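Local coordinates for uncharacterized protein (Trypanosoma cruzi, PDB 6NEY) that probably recognises acetylated lysines, such as those of histones, through the bromodomain at its N-terminal end, at residues A[31-35]-A[36-40]. Numbering follows the deposited sequence.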
loop_
_atom_site.group_PDB
_atom_site.type_symbol
_atom_site.label_atom_id
_atom_site.label_comp_id
_atom_site.label_asym_id
_atom_site.label_seq_id
_atom_site.Cartn_x
_atom_site.Cartn_y
_atom_site.Cartn_z
ATOM N N PHE A 31 1.569 -5.850 7.643
ATOM C CA PHE A 31 0.699 -5.008 6.791
ATOM C C PHE A 31 -0.353 -5.854 6.076
ATOM O O PHE A 31 -1.170 -5.271 5.351
ATOM C CB PHE A 31 1.581 -4.159 5.864
ATOM C CG PHE A 31 2.507 -3.289 6.668
ATOM C CD1 PHE A 31 1.986 -2.251 7.426
ATOM C CD2 PHE A 31 3.864 -3.563 6.746
ATOM C CE1 PHE A 31 2.817 -1.453 8.201
ATOM C CE2 PHE A 31 4.684 -2.785 7.551
ATOM C CZ PHE A 31 4.163 -1.736 8.267
ATOM N N SER A 32 -0.335 -7.178 6.204
ATOM C CA SER A 32 -1.275 -8.011 5.411
ATOM C C SER A 32 -2.333 -8.602 6.340
ATOM O O SER A 32 -3.400 -8.948 5.830
ATOM C CB SER A 32 -0.573 -9.055 4.621
ATOM O OG SER A 32 0.431 -9.704 5.397
ATOM N N MET A 33 -2.038 -8.686 7.642
ATOM C CA MET A 33 -2.997 -9.194 8.654
ATOM C C MET A 33 -4.168 -8.215 8.748
ATOM O O MET A 33 -3.978 -6.993 8.517
ATOM C CB MET A 33 -2.350 -9.411 10.032
ATOM C CG MET A 33 -2.218 -8.174 10.906
ATOM S SD MET A 33 -1.657 -8.607 12.608
ATOM C CE MET A 33 0.123 -8.464 12.440
ATOM N N ASP A 34 -5.351 -8.747 9.048
ATOM C CA ASP A 34 -6.567 -7.949 9.344
ATOM C C ASP A 34 -6.579 -7.705 10.861
ATOM O O ASP A 34 -6.979 -8.639 11.608
ATOM C CB ASP A 34 -7.798 -8.683 8.819
ATOM C CG ASP A 34 -9.101 -7.918 8.959
ATOM O OD1 ASP A 34 -9.134 -6.939 9.739
ATOM O OD2 ASP A 34 -10.073 -8.316 8.282
ATOM N N VAL A 35 -6.109 -6.535 11.301
ATOM C CA VAL A 35 -5.687 -6.302 12.720
ATOM C C VAL A 35 -6.855 -6.702 13.624
ATOM O O VAL A 35 -6.666 -7.535 14.530
ATOM C CB VAL A 35 -5.249 -4.839 12.952
ATOM C CG1 VAL A 35 -5.076 -4.489 14.428
ATOM C CG2 VAL A 35 -3.974 -4.515 12.172
ATOM N N LEU A 36 -8.045 -6.178 13.329
ATOM C CA LEU A 36 -9.235 -6.304 14.212
ATOM C C LEU A 36 -9.943 -7.647 13.980
ATOM O O LEU A 36 -10.972 -7.857 14.639
ATOM C CB LEU A 36 -10.161 -5.103 13.983
ATOM C CG LEU A 36 -9.659 -3.768 14.535
ATOM C CD1 LEU A 36 -10.750 -2.706 14.508
ATOM C CD2 LEU A 36 -9.123 -3.916 15.953
ATOM N N VAL A 37 -9.409 -8.526 13.115
ATOM C CA VAL A 37 -9.763 -9.979 13.051
ATOM C C VAL A 37 -8.829 -10.774 13.978
ATOM O O VAL A 37 -9.341 -11.606 14.751
ATOM C CB VAL A 37 -9.727 -10.534 11.613
ATOM C CG1 VAL A 37 -9.791 -12.057 11.591
ATOM C CG2 VAL A 37 -10.834 -9.944 10.749
ATOM N N VAL A 38 -7.512 -10.538 13.914
ATOM C CA VAL A 38 -6.501 -11.262 14.746
ATOM C C VAL A 38 -6.686 -10.840 16.212
ATOM O O VAL A 38 -6.605 -11.717 17.095
ATOM C CB VAL A 38 -5.060 -11.007 14.262
ATOM C CG1 VAL A 38 -4.050 -11.852 15.030
ATOM C CG2 VAL A 38 -4.911 -11.242 12.764
ATOM N N TYR A 39 -6.940 -9.549 16.445
ATOM C CA TYR A 39 -7.053 -8.904 17.781
ATOM C C TYR A 39 -8.374 -8.133 17.853
ATOM O O TYR A 39 -8.382 -6.905 17.797
ATOM C CB TYR A 39 -5.836 -8.008 18.025
ATOM C CG TYR A 39 -4.521 -8.685 17.731
ATOM C CD1 TYR A 39 -4.014 -9.655 18.584
ATOM C CD2 TYR A 39 -3.798 -8.384 16.588
ATOM C CE1 TYR A 39 -2.820 -10.304 18.314
ATOM C CE2 TYR A 39 -2.599 -9.021 16.304
ATOM C CZ TYR A 39 -2.112 -9.985 17.169
ATOM O OH TYR A 39 -0.937 -10.620 16.901
ATOM N N PRO A 40 -9.528 -8.835 17.939
ATOM C CA PRO A 40 -10.839 -8.179 18.025
ATOM C C PRO A 40 -10.959 -7.218 19.222
ATOM O O PRO A 40 -11.706 -6.241 19.146
ATOM C CB PRO A 40 -11.834 -9.338 18.188
ATOM C CG PRO A 40 -11.094 -10.581 17.719
ATOM C CD PRO A 40 -9.623 -10.303 17.935
HETATM O O HOH W 1 -8.710 -4.107 10.808
#
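Met33 reaches forward alongside the single-turn helix 35-38 to meet Tyr39, six residues on, in a Met-aromatic contact. This short helix lies in the long connection after helix 12-21 of the bromodomain, a helical-bundle fold whose corresponding ZA loop borders the acetyl-lysine pocket in relatives. The thioether stands at the ring's rim, SD of Met33 3.8 Å from CE2 of Tyr39 and 78° off the ring normal, so sulfur meets the polarised C-H edge. Chi1 of Met33 (82°) sets CG between the backbone N and the carbonyl carbon, and an extended chi2 carries SD on to the ring; the bend at chi3 then turns CE off the line of the chain. A long, flexible, weakly polar chain suits such a span. Beside it, CG2 of Val38 approaches CB of Met33 at 4.2 Å, the two side chains crossing at about a right angle, while CG1 of Val38 lies above one face of the Tyr39 ring, toward its rim.

Asp34 occupies the N-cap, a place that suits a short acidic side chain, but here its carboxylate meets the helix start through water, which bridges OD1 to the N of Leu36, weakly on the amide side. With CG anti to its own N (chi1 -175°), the carboxylate swings beside Val37, and OD2 of Asp34 lies 3.1 Å from CG2 of Val37, a tight oxygen-to-methyl contact. The carbonyl of Asp34 takes two amides: N of Val38 at 3.0 Å, nearly in line with C=O, and N of Val37, three residues on, a 3-10-like bond whose donor sits above the carbonyl plane. Leu36 points away from this cluster and packs on Glu43 and Thr47 of helix 43-49. Tyr39 is the first residue to leave helical geometry, yet its N still donates to O of Val35 at 2.8 Å.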